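Local structure of SPD1 nuclease (2XGR) at residues 221-224 and 225-229; 215-218 and 219-222. The protein hydrolyses DNA as a prophage-encoded, extracellular nuclease of Streptococcus pyogenes, probably with the metal-dependent chemistry of the His-Me finger clan. All blocks are in the same frame, centred on the assembly; numbering follows the deposited sequence.

Overall arrangement
From the end of strand 209-214 of the main antiparallel sheet the chain runs into residues 215-218, where it turns beside helix 160-173. Interaction 2 closes this loop: Glu220 reaches back to the backbone at its start, and a turn from Ser217 to Glu220 bends the chain. Short strand 221-222 follows, then interaction 1 reverses the chain in a tight hairpin and sends it into strand 228-233, which pairs with strand 196-204. The two contacts follow one another along the chain without crossing, share Ser221 and Ile222, and touch where Thr228 CG2 packs on Glu220 CB. Together they tie a helix-side loop to an edge hairpin.

Interaction 1. Residues 221-224 and 225-229; sequences SIDE and NGVTT
Ser221 and Thr229 form an antiparallel hydrogen-bonded pair and Ile222 and Thr228 the non-hydrogen-bonded pair beside it, before the chain reverses through a type I turn from Asp223 to Gly226. Two bonds clamp the open end, Ser221 N to Thr229 O and Thr229 N to Ser221 O, the latter 2.8 Å long. Nearer the turn, Asp223 N donates to Val227 O at 2.9 Å. Gly226 N donates to Asp223 O, closing the turn. Asp223 holds the bend together. With CG between its backbone N and carbonyl carbon (chi1 71°), the carboxylate folds back over the turn, where OD1 takes Asn225 N at 2.8 Å and Val227 N at 2.9 Å. The two donors reach OD1 from opposite faces of the carboxylate, so the group is gripped between them. The first of these bonds makes an Asx turn inside a type I turn with a G1 bulge, the classic hairpin reversal in which glycine adopts a left-handed backbone conformation (phi 86°). OD2 lies 3.4 Å from Val227 CB, forms a salt bridge with Lys52 and accepts a hydrogen bond from a water that takes one from Asn225 ND2. That water links the carboxylate to the amide of Asn225. On one face of the hairpin the Ile222 and Thr228 side chains run alongside each other, CG1 of the first against OG1 of the second, and both touch Thr212. Ile222 CG2, anti to its own N, rests 3.6 Å from Gly226 CA. On the other face Ser221 CB sits beside Thr229 O, while the Thr229 side chain packs on Glu198 and Gln200 of strand 196-204.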
ATOM      1  N   SER A 221       4.667  12.105   3.399  1.00  8.26           N
ATOM      2  CA  SER A 221       5.293  12.656   4.600  1.00 10.58           C
ATOM      3  C   SER A 221       6.511  11.786   4.859  1.00 11.65           C
ATOM      4  O   SER A 221       6.375  10.577   5.027  1.00 10.74           O
ATOM      5  CB  SER A 221       4.315  12.624   5.785  1.00 12.04           C
ATOM      6  OG  SER A 221       4.991  12.974   7.021  1.00 14.74           O
ATOM      7  N   ILE A 222       7.672  12.411   5.004  1.00  7.83           N
ATOM      8  CA  ILE A 222       8.931  11.703   5.089  1.00  9.51           C
ATOM      9  C   ILE A 222       9.421  11.800   6.517  1.00  8.62           C
ATOM     10  O   ILE A 222       9.266  12.841   7.137  1.00 10.01           O
ATOM     11  CB  ILE A 222       9.954  12.340   4.157  1.00 13.67           C
ATOM     12  CG1 ILE A 222       9.374  12.345   2.727  1.00 14.82           C
ATOM     13  CG2 ILE A 222      11.201  11.530   4.118  1.00 13.17           C
ATOM     14  CD1 ILE A 222       9.768  13.643   1.969  1.00 25.41           C
ATOM     15  N   ASP A 223       9.895  10.679   7.093  1.00  8.16           N
ATOM     16  CA  ASP A 223      10.335  10.716   8.498  1.00  9.19           C
ATOM     17  C   ASP A 223      11.849  10.978   8.537  1.00  9.96           C
ATOM     18  O   ASP A 223      12.471  11.279   7.499  1.00  9.52           O
ATOM     19  CB  ASP A 223       9.955   9.402   9.232  1.00  9.78           C
ATOM     20  CG  ASP A 223      10.799   8.179   8.771  1.00 11.69           C
ATOM     21  OD1 ASP A 223      11.776   8.237   7.971  1.00 10.49           O
ATOM     22  OD2 ASP A 223      10.384   7.094   9.209  1.00 12.81           O
ATOM     23  N   GLU A 224      12.446  10.913   9.713  0.62 12.70           N
ATOM     24  CA  GLU A 224      13.826  11.351   9.763  0.62 14.46           C
ATOM     25  C   GLU A 224      14.838  10.347   9.209  0.62 15.22           C
ATOM     26  O   GLU A 224      16.028  10.636   9.201  0.62 13.46           O
ATOM     27  CB  GLU A 224      14.189  11.880  11.164  0.62 17.07           C
ATOM     28  CG  GLU A 224      13.708  11.108  12.383  0.62 19.06           C
ATOM     29  CD  GLU A 224      12.380  10.297  12.287  0.62 20.80           C
ATOM     30  OE1 GLU A 224      12.534   9.101  12.586  0.62 27.95           O
ATOM     31  OE2 GLU A 224      11.230  10.793  12.000  0.50 18.71           O
ATOM     32  N   ASN A 225      14.355   9.195   8.692  1.00 13.05           N
ATOM     33  CA  ASN A 225      15.223   8.237   7.966  1.00 13.42           C
ATOM     34  C   ASN A 225      14.891   8.145   6.498  1.00 15.51           C
ATOM     35  O   ASN A 225      15.408   7.286   5.788  1.00 14.90           O
ATOM     36  CB  ASN A 225      15.120   6.857   8.604  1.00 12.89           C
ATOM     37  CG  ASN A 225      15.526   6.866  10.036  1.00 13.58           C
ATOM     38  OD1 ASN A 225      16.598   7.411  10.397  1.00 15.99           O
ATOM     39  ND2 ASN A 225      14.721   6.249  10.866  1.00 11.00           N
ATOM     40  N   GLY A 226      14.017   9.035   6.020  1.00 10.97           N
ATOM     41  CA  GLY A 226      13.691   8.974   4.641  1.00  8.82           C
ATOM     42  C   GLY A 226      12.567   8.004   4.226  1.00  8.96           C
ATOM     43  O   GLY A 226      12.353   7.831   3.039  1.00 11.04           O
ATOM     44  N   VAL A 227      11.884   7.426   5.211  1.00  6.72           N
ATOM     45  CA  VAL A 227      10.757   6.492   4.944  1.00  8.45           C
ATOM     46  C   VAL A 227       9.511   7.368   4.762  1.00  8.43           C
ATOM     47  O   VAL A 227       9.269   8.286   5.547  1.00  8.86           O
ATOM     48  CB  VAL A 227      10.582   5.580   6.153  1.00  8.26           C
ATOM     49  CG1 VAL A 227       9.314   4.617   5.949  1.00  6.72           C
ATOM     50  CG2 VAL A 227      11.892   4.787   6.321  1.00 11.23           C
ATOM     51  N   THR A 228       8.720   7.095   3.710  1.00  6.31           N
ATOM     52  CA  THR A 228       7.557   7.936   3.357  1.00  7.13           C
ATOM     53  C   THR A 228       6.269   7.282   3.783  1.00  7.60           C
ATOM     54  O   THR A 228       6.163   6.069   3.687  1.00  7.37           O
ATOM     55  CB  THR A 228       7.500   8.138   1.849  1.00  6.65           C
ATOM     56  OG1 THR A 228       8.681   8.820   1.427  1.00  9.81           O
ATOM     57  CG2 THR A 228       6.330   9.058   1.411  1.00  8.50           C
ATOM     58  N   THR A 229       5.382   8.072   4.382  1.00  6.01           N
ATOM     59  CA  THR A 229       4.062   7.573   4.756  1.00  6.58           C
ATOM     60  C   THR A 229       3.014   8.465   4.121  1.00  8.95           C
ATOM     61  O   THR A 229       3.132   9.686   4.170  1.00  8.90           O
ATOM     62  CB  THR A 229       3.915   7.601   6.284  1.00  9.35           C
ATOM     63  OG1 THR A 229       4.982   6.841   6.880  1.00  9.76           O
ATOM     64  CG2 THR A 229       2.530   6.980   6.770  1.00  9.34           C
TER
HETATM   65  O   HOH W   1      12.128   5.269  10.198  1.00 14.03           O

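Interaction 2. Residues 215-218 and 219-222; sequences LNSN and KESI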
ATOM      1  N   LEU A 215       6.761   9.944  -5.151  1.00  7.24           N
ATOM      2  CA  LEU A 215       5.706   9.646  -6.108  1.00  7.55           C
ATOM      3  C   LEU A 215       4.921  10.868  -6.574  1.00  9.24           C
ATOM      4  O   LEU A 215       3.973  10.708  -7.368  1.00 11.52           O
ATOM      5  CB  LEU A 215       4.753   8.610  -5.510  1.00  8.94           C
ATOM      6  CG  LEU A 215       5.467   7.346  -4.985  1.00  7.94           C
ATOM      7  CD1 LEU A 215       4.381   6.320  -4.508  1.00  9.17           C
ATOM      8  CD2 LEU A 215       6.326   6.753  -6.076  1.00 10.04           C
ATOM      9  N   ASN A 216       5.405  12.061  -6.219  1.00  9.99           N
ATOM     10  CA  ASN A 216       4.826  13.341  -6.670  1.00 10.38           C
ATOM     11  C   ASN A 216       3.420  13.674  -6.173  1.00 10.21           C
ATOM     12  O   ASN A 216       2.636  14.328  -6.843  1.00 11.44           O
ATOM     13  CB  ASN A 216       4.950  13.517  -8.207  1.00  8.41           C
ATOM     14  CG  ASN A 216       5.044  14.969  -8.575  1.00  7.54           C
ATOM     15  OD1 ASN A 216       5.871  15.675  -7.973  1.00  9.70           O
ATOM     16  ND2 ASN A 216       4.251  15.430  -9.597  1.00 10.36           N
ATOM     17  N   SER A 217       3.075  13.213  -4.964  1.00  9.17           N
ATOM     18  CA  SER A 217       1.786  13.544  -4.404  1.00  9.72           C
ATOM     19  C   SER A 217       2.011  14.582  -3.278  1.00 14.22           C
ATOM     20  O   SER A 217       2.920  14.374  -2.454  1.00 16.01           O
ATOM     21  CB  SER A 217       1.274  12.230  -3.800  1.00 10.36           C
ATOM     22  OG  SER A 217       0.381  12.459  -2.824  1.00 17.60           O
ATOM     23  N   ASN A 218       1.001  15.398  -3.016  1.00 12.43           N
ATOM     24  CA  ASN A 218       1.107  16.347  -1.880  1.00 13.63           C
ATOM     25  C   ASN A 218       0.870  15.675  -0.499  1.00 13.30           C
ATOM     26  O   ASN A 218       1.005  16.348   0.524  1.00 15.13           O
ATOM     27  CB  ASN A 218       0.035  17.450  -2.023  1.00 13.32           C
ATOM     28  CG  ASN A 218       0.279  18.339  -3.183  1.00 26.62           C
ATOM     29  OD1 ASN A 218       1.426  18.634  -3.556  1.00 21.96           O
ATOM     30  ND2 ASN A 218      -0.804  18.736  -3.830  1.00 29.72           N
ATOM     31  N   LYS A 219       0.637  14.363  -0.485  1.00  9.31           N
ATOM     32  CA  LYS A 219       0.310  13.639   0.742  1.00  9.16           C
ATOM     33  C   LYS A 219       1.540  12.918   1.344  1.00 10.35           C
ATOM     34  O   LYS A 219       1.397  12.306   2.399  1.00 12.55           O
ATOM     35  CB  LYS A 219      -0.790  12.607   0.447  1.00  8.55           C
ATOM     36  CG  LYS A 219      -2.097  13.212   0.024  1.00 13.76           C
ATOM     37  CD  LYS A 219      -3.209  12.142   0.000  1.00 15.19           C
ATOM     38  CE  LYS A 219      -4.443  12.673  -0.671  1.00 19.44           C
ATOM     39  NZ  LYS A 219      -5.040  13.586   0.353  1.00 20.82           N
ATOM     40  N   GLU A 220       2.697  12.998   0.702  1.00  8.43           N
ATOM     41  CA  GLU A 220       3.855  12.178   1.120  1.00  7.43           C
ATOM     42  C   GLU A 220       4.550  12.834   2.298  1.00 10.46           C
ATOM     43  O   GLU A 220       4.999  13.987   2.165  1.00 12.99           O
ATOM     44  CB  GLU A 220       4.821  12.036  -0.008  1.00  9.39           C
ATOM     45  CG  GLU A 220       4.116  11.189  -1.140  1.00 13.15           C
ATOM     46  CD  GLU A 220       5.034  11.073  -2.328  1.00 14.67           C
ATOM     47  OE1 GLU A 220       5.220  12.055  -3.090  1.00 18.39           O
ATOM     48  OE2 GLU A 220       5.733  10.059  -2.430  1.00 10.36           O
ATOM     49  N   SER A 221       4.667  12.105   3.399  1.00  8.26           N
ATOM     50  CA  SER A 221       5.293  12.656   4.600  1.00 10.58           C
ATOM     51  C   SER A 221       6.511  11.786   4.859  1.00 11.65           C
ATOM     52  O   SER A 221       6.375  10.577   5.027  1.00 10.74           O
ATOM     53  CB  SER A 221       4.315  12.624   5.785  1.00 12.04           C
ATOM     54  OG  SER A 221       4.991  12.974   7.021  1.00 14.74           O
ATOM     55  N   ILE A 222       7.672  12.411   5.004  1.00  7.83           N
ATOM     56  CA  ILE A 222       8.931  11.703   5.089  1.00  9.51           C
ATOM     57  C   ILE A 222       9.421  11.800   6.517  1.00  8.62           C
ATOM     58  O   ILE A 222       9.266  12.841   7.137  1.00 10.01           O
ATOM     59  CB  ILE A 222       9.954  12.340   4.157  1.00 13.67           C
ATOM     60  CG1 ILE A 222       9.374  12.345   2.727  1.00 14.82           C
ATOM     61  CG2 ILE A 222      11.201  11.530   4.118  1.00 13.17           C
ATOM     62  CD1 ILE A 222       9.768  13.643   1.969  1.00 25.41           C
TER
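Glu220 reaches back across the turn and receives the backbone N-H groups of Leu215 and Ser217 on its two carboxylate oxygens. Its CG lies anti to the carbonyl carbon (chi1 -66°) and the chain is extended beyond it, which carries the carboxylate to the start of the loop. Leu215 N meets OE2 on the syn side at 2.9 Å, only 23° out of the carboxylate plane. Ser217 N approaches OE1 from above that plane, 3.1 Å away. OE2 also hydrogen-bonds to Tyr201 OH, and it touches Leu215 CB at 3.5 Å. Two caught oxygens should keep the carboxylate from rotating.

The reversal itself is a type I turn from Ser217 to Glu220, whose closing bond, Glu220 N to Ser217 O, is weak. Ser217 OG adds a second bond, accepting Lys219 N at 3.0 Å, an ST turn. The outer side is looser: Asn216 and Asn218 are exposed, their CB atoms directed away from 219-222, and the Lys219 chain passes OG with CB and CG before its amine leads off.

Leu215 packs on Tyr163, Arg166 and Leu167 of helix 160-173, Tyr163 OH and Ser217 OG are hydrogen-bonded, and Glu220 rests on Thr228 and Val230 of strand 228-233.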